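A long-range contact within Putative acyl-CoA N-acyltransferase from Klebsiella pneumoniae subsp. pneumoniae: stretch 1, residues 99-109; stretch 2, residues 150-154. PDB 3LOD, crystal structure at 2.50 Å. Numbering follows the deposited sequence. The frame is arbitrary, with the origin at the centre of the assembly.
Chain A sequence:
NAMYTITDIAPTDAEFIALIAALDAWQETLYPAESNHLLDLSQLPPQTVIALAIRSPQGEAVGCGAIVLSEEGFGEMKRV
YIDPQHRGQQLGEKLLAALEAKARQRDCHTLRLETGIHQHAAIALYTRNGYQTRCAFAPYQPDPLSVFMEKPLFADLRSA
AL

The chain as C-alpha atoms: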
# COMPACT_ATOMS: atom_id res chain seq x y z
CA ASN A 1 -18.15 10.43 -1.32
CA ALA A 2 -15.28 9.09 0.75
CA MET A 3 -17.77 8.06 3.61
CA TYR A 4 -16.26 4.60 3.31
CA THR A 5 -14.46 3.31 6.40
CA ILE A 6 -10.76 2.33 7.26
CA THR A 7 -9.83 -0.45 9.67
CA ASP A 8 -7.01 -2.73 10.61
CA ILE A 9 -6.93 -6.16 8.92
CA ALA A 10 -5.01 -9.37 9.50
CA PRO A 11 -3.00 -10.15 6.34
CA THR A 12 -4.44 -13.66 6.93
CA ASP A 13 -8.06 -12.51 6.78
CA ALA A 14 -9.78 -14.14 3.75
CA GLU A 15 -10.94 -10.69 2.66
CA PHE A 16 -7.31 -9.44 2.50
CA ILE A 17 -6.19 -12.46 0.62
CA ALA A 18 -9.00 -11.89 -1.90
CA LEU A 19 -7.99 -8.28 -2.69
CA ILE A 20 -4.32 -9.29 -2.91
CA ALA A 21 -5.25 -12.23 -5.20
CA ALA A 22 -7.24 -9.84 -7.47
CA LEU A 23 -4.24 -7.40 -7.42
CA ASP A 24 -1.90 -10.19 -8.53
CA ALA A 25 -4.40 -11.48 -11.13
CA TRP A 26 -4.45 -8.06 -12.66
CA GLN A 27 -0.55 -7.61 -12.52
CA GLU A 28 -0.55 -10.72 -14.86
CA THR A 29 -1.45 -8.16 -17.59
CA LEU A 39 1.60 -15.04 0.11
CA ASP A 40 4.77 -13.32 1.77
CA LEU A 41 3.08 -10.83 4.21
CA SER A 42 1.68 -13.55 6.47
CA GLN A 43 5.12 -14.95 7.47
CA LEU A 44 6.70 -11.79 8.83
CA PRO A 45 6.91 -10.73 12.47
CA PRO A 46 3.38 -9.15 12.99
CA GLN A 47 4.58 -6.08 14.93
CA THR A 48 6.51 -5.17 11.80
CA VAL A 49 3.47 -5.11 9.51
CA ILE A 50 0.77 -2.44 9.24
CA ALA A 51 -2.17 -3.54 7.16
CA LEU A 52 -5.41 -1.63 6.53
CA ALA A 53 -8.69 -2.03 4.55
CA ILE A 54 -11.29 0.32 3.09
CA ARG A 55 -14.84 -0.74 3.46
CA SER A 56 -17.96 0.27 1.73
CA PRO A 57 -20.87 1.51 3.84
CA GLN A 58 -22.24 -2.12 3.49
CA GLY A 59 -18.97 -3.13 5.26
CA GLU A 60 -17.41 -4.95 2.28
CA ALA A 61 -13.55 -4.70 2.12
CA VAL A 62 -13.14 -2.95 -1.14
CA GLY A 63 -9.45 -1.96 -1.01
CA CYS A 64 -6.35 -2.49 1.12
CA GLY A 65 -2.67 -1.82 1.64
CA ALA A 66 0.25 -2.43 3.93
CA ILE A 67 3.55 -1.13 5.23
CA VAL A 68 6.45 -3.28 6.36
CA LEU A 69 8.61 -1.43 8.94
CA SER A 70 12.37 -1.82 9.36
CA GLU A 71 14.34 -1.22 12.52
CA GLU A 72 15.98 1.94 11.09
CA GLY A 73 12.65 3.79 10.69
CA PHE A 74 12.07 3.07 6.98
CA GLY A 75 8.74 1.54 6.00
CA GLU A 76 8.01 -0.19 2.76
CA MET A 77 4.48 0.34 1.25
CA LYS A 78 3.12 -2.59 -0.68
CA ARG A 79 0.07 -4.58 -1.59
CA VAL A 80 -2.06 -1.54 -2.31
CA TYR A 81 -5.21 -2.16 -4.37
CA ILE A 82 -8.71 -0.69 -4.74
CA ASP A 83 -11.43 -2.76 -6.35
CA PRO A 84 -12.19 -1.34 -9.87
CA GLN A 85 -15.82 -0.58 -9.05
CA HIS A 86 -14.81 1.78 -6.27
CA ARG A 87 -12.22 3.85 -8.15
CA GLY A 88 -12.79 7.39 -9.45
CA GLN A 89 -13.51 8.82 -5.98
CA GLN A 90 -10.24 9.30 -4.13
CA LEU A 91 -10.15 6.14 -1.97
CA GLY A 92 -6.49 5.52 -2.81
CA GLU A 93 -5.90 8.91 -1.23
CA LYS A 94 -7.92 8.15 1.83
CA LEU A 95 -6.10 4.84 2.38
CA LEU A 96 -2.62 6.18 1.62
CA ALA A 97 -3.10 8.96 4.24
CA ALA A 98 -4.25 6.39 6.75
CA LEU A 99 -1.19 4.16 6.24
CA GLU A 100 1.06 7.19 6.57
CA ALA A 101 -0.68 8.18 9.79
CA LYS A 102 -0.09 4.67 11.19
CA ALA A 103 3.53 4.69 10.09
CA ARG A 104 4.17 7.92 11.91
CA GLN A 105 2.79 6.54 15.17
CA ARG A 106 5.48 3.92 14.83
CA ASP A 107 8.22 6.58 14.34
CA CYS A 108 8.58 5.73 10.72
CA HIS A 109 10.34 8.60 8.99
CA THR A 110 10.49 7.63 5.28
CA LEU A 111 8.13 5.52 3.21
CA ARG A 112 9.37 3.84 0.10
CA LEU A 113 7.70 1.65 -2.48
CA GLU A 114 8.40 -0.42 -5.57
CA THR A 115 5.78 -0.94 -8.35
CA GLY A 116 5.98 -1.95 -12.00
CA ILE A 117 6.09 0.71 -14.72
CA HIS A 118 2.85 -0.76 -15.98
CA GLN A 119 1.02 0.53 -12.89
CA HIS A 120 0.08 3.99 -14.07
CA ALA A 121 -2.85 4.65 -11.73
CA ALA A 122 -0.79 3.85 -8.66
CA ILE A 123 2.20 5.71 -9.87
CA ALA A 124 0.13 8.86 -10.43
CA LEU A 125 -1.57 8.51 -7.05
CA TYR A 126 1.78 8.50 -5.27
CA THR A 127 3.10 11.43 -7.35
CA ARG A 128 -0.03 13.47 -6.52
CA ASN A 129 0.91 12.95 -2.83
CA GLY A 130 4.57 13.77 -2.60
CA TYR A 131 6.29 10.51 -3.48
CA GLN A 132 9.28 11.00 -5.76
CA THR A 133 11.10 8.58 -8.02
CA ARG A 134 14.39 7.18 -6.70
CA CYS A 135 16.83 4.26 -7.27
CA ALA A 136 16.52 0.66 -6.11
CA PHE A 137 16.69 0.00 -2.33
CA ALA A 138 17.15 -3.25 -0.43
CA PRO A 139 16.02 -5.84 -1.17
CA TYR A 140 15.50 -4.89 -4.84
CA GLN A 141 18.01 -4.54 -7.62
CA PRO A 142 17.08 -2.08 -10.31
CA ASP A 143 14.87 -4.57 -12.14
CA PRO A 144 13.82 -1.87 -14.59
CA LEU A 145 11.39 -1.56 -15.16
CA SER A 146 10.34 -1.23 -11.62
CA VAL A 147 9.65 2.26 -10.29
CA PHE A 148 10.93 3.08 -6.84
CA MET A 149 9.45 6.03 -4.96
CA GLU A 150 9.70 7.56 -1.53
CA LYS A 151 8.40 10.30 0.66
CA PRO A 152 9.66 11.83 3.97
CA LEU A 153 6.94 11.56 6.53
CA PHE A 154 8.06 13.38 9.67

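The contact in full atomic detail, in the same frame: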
# COMPACT_ATOMS: atom_id res chain seq x y z
N LEU A 99 -2.37 5.00 6.04
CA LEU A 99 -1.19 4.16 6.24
C LEU A 99 -0.02 5.04 6.72
O LEU A 99 0.78 4.65 7.59
CB LEU A 99 -0.81 3.44 4.93
CG LEU A 99 -1.73 2.28 4.49
CD1 LEU A 99 -1.61 2.02 3.00
CD2 LEU A 99 -1.39 1.02 5.25
N GLU A 100 0.09 6.21 6.12
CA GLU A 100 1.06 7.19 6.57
C GLU A 100 0.79 7.51 8.03
O GLU A 100 1.72 7.48 8.87
CB GLU A 100 1.00 8.46 5.70
CG GLU A 100 1.28 8.18 4.25
CD GLU A 100 1.20 9.43 3.39
OE1 GLU A 100 0.58 10.43 3.82
OE2 GLU A 100 1.76 9.40 2.27
N ALA A 101 -0.46 7.80 8.36
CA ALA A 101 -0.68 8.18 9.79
C ALA A 101 -0.19 7.04 10.70
O ALA A 101 0.52 7.28 11.69
CB ALA A 101 -2.14 8.62 10.11
N LYS A 102 -0.50 5.79 10.34
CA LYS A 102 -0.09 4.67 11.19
C LYS A 102 1.43 4.49 11.23
O LYS A 102 1.99 4.06 12.25
CB LYS A 102 -0.87 3.38 10.87
CG LYS A 102 -2.30 3.51 11.44
CD LYS A 102 -2.91 2.25 12.13
CE LYS A 102 -2.17 1.82 13.41
NZ LYS A 102 -2.85 0.67 14.14
N ALA A 103 2.09 4.85 10.14
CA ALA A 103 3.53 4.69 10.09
C ALA A 103 4.15 5.74 11.01
O ALA A 103 5.03 5.42 11.82
CB ALA A 103 4.04 4.81 8.66
N ARG A 104 3.67 6.96 10.96
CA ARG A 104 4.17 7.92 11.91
C ARG A 104 4.04 7.45 13.34
O ARG A 104 4.95 7.66 14.12
CB ARG A 104 3.50 9.27 11.79
CG ARG A 104 3.92 10.02 10.59
CD ARG A 104 3.30 11.44 10.55
NE ARG A 104 3.26 11.84 9.14
CZ ARG A 104 2.17 11.77 8.36
NH1 ARG A 104 0.99 11.43 8.87
NH2 ARG A 104 2.27 12.09 7.07
N GLN A 105 2.93 6.84 13.74
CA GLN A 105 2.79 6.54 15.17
C GLN A 105 3.82 5.51 15.59
O GLN A 105 4.02 5.26 16.76
CB GLN A 105 1.42 5.99 15.49
CG GLN A 105 0.34 7.05 15.54
CD GLN A 105 -1.03 6.48 15.10
OE1 GLN A 105 -1.43 5.36 15.49
NE2 GLN A 105 -1.76 7.26 14.27
N ARG A 106 4.47 4.93 14.60
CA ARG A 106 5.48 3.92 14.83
C ARG A 106 6.89 4.49 14.57
O ARG A 106 7.86 3.74 14.41
CB ARG A 106 5.15 2.69 13.99
CG ARG A 106 3.76 2.10 14.34
CD ARG A 106 3.81 1.28 15.63
NE ARG A 106 4.99 0.42 15.61
CZ ARG A 106 5.00 -0.84 15.16
NH1 ARG A 106 3.87 -1.44 14.72
NH2 ARG A 106 6.15 -1.52 15.18
N ASP A 107 6.97 5.82 14.56
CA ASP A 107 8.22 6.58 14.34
C ASP A 107 8.81 6.42 12.97
O ASP A 107 10.01 6.69 12.80
CB ASP A 107 9.31 6.20 15.34
CG ASP A 107 8.95 6.58 16.76
OD1 ASP A 107 8.14 7.52 16.92
OD2 ASP A 107 9.50 5.95 17.71
N CYS A 108 8.03 5.98 12.01
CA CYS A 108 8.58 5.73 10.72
C CYS A 108 8.85 7.11 10.11
O CYS A 108 7.98 7.98 10.15
CB CYS A 108 7.58 4.96 9.87
SG CYS A 108 8.13 4.84 8.11
N HIS A 109 10.02 7.30 9.51
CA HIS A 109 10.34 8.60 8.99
C HIS A 109 10.35 8.72 7.45
O HIS A 109 10.31 9.84 6.90
CB HIS A 109 11.69 8.98 9.57
CG HIS A 109 12.79 8.00 9.27
ND1 HIS A 109 13.32 7.82 8.00
CD2 HIS A 109 13.49 7.18 10.08
CE1 HIS A 109 14.29 6.93 8.05
NE2 HIS A 109 14.41 6.52 9.30
N GLU A 150 9.78 7.39 -2.95
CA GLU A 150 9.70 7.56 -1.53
C GLU A 150 9.25 8.94 -1.16
O GLU A 150 9.15 9.79 -2.00
CB GLU A 150 11.02 7.21 -0.82
CG GLU A 150 12.22 8.16 -1.12
CD GLU A 150 13.39 7.99 -0.11
OE1 GLU A 150 13.99 9.04 0.28
OE2 GLU A 150 13.70 6.83 0.29
N LYS A 151 8.99 9.12 0.12
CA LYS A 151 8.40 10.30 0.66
C LYS A 151 8.84 10.44 2.13
O LYS A 151 8.72 9.48 2.90
CB LYS A 151 6.89 10.12 0.63
CG LYS A 151 6.16 11.32 1.13
CD LYS A 151 4.71 11.03 1.29
CE LYS A 151 4.04 12.27 1.77
NZ LYS A 151 2.59 12.13 1.65
N PRO A 152 9.36 11.62 2.54
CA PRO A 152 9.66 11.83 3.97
C PRO A 152 8.38 12.09 4.72
O PRO A 152 7.53 12.84 4.27
CB PRO A 152 10.56 13.07 3.97
CG PRO A 152 10.32 13.77 2.73
CD PRO A 152 9.76 12.79 1.71
N LEU A 153 8.22 11.45 5.85
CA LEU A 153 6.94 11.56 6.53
C LEU A 153 6.90 12.64 7.58
O LEU A 153 5.88 13.33 7.72
CB LEU A 153 6.57 10.24 7.20
CG LEU A 153 6.28 9.00 6.37
CD1 LEU A 153 5.63 8.04 7.32
CD2 LEU A 153 5.37 9.27 5.21
N PHE A 154 8.03 12.79 8.29
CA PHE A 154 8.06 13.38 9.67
C PHE A 154 7.69 12.28 10.77
O PHE A 154 7.11 12.51 11.86
CB PHE A 154 7.29 14.74 9.76
CG PHE A 154 7.53 15.68 8.56
CD1 PHE A 154 8.84 15.99 8.13
CD2 PHE A 154 6.45 16.25 7.88
CE1 PHE A 154 9.07 16.84 7.04
CE2 PHE A 154 6.67 17.12 6.77
CZ PHE A 154 7.99 17.42 6.36

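The rule this contact follows is that one leucine fills the space between a helix and the loop after it, while polar groups around it are paired. L153 sits just past the end of a strand, its CA-to-CB bond directed toward the other stretch, and more of its surface is covered here than that of any other residue. Its chi1 is m (-66°) and its chi2 t (-166°), an ordinary leucine combination, so the fit demands no unusual side-chain geometry. In this conformation L153 CD1 lies 3.8 Å from A103 CB and 4.1 Å from C108 SG, while L153 CD2 lies 4.3 Å from E100 CG.

The helix supplies its partners at a regular spacing. E100 and A103, three residues apart and so on nearly the same side of the helix, both direct CA-to-CB toward the strand end. A103 offers only a methyl group, and L153 CD1 packs directly on it. C108 adds to the same pocket after the type I turn from R104 to D107 has reversed the chain; its chi1 of 171° (t) places SG within reach of the leucine, although its CA-to-CB bond points sideways. The positive phi of D107, 65°, belongs to that reversal, and the bond from C108 N to A103 O, 3.1 Å, ties the returning chain to the helix.

E100 and K151 make the charged pair. The lysine is extended throughout, all four chi angles t, which carries its amine across the gap to the helix. E100 answers with chi1 m and chi2 t, and its CG, besides meeting L153, leads to a carboxylate whose E100 OE2 is 2.9 Å from K151 NZ. This is a hydrogen bond within a salt bridge. The glutamate is buried, where an unpaired charge would be costly; OE2 and NZ also have hydrogen-bond partners elsewhere in the structure.

R104 is one helical turn beyond E100 and works differently. Its CA-to-CB bond points sideways, but with chi1 m and both chi2 and chi3 t the chain reaches out and its end comes nearer the other stretch. R104 NE approaches L153 O at 3.3 Å with an N-H...acceptor angle of 170°: well directed, but long, and therefore a weak hydrogen bond. The carbonyl lies at the edge of the guanidinium, near its plane, as an NE donor requires.

The only hydrogen bond between the two backbones runs from L153 N to H109 O, 2.8 Å long and nearly linear at 178°. It falls where the two CA traces are closest in register, with H109 CA and L153 CA 5.1 Å apart. The histidine side chain takes no part: its CA-to-CB bond points away, and with chi1 p (57°) its ring nitrogens find hydrogen bonds outside this contact. H109 thus contributes through its carbonyl. L153 is consequently held at three levels, with its amide bound to H109, its carbonyl weakly bound to R104, and its side chain packed against A103 and C108.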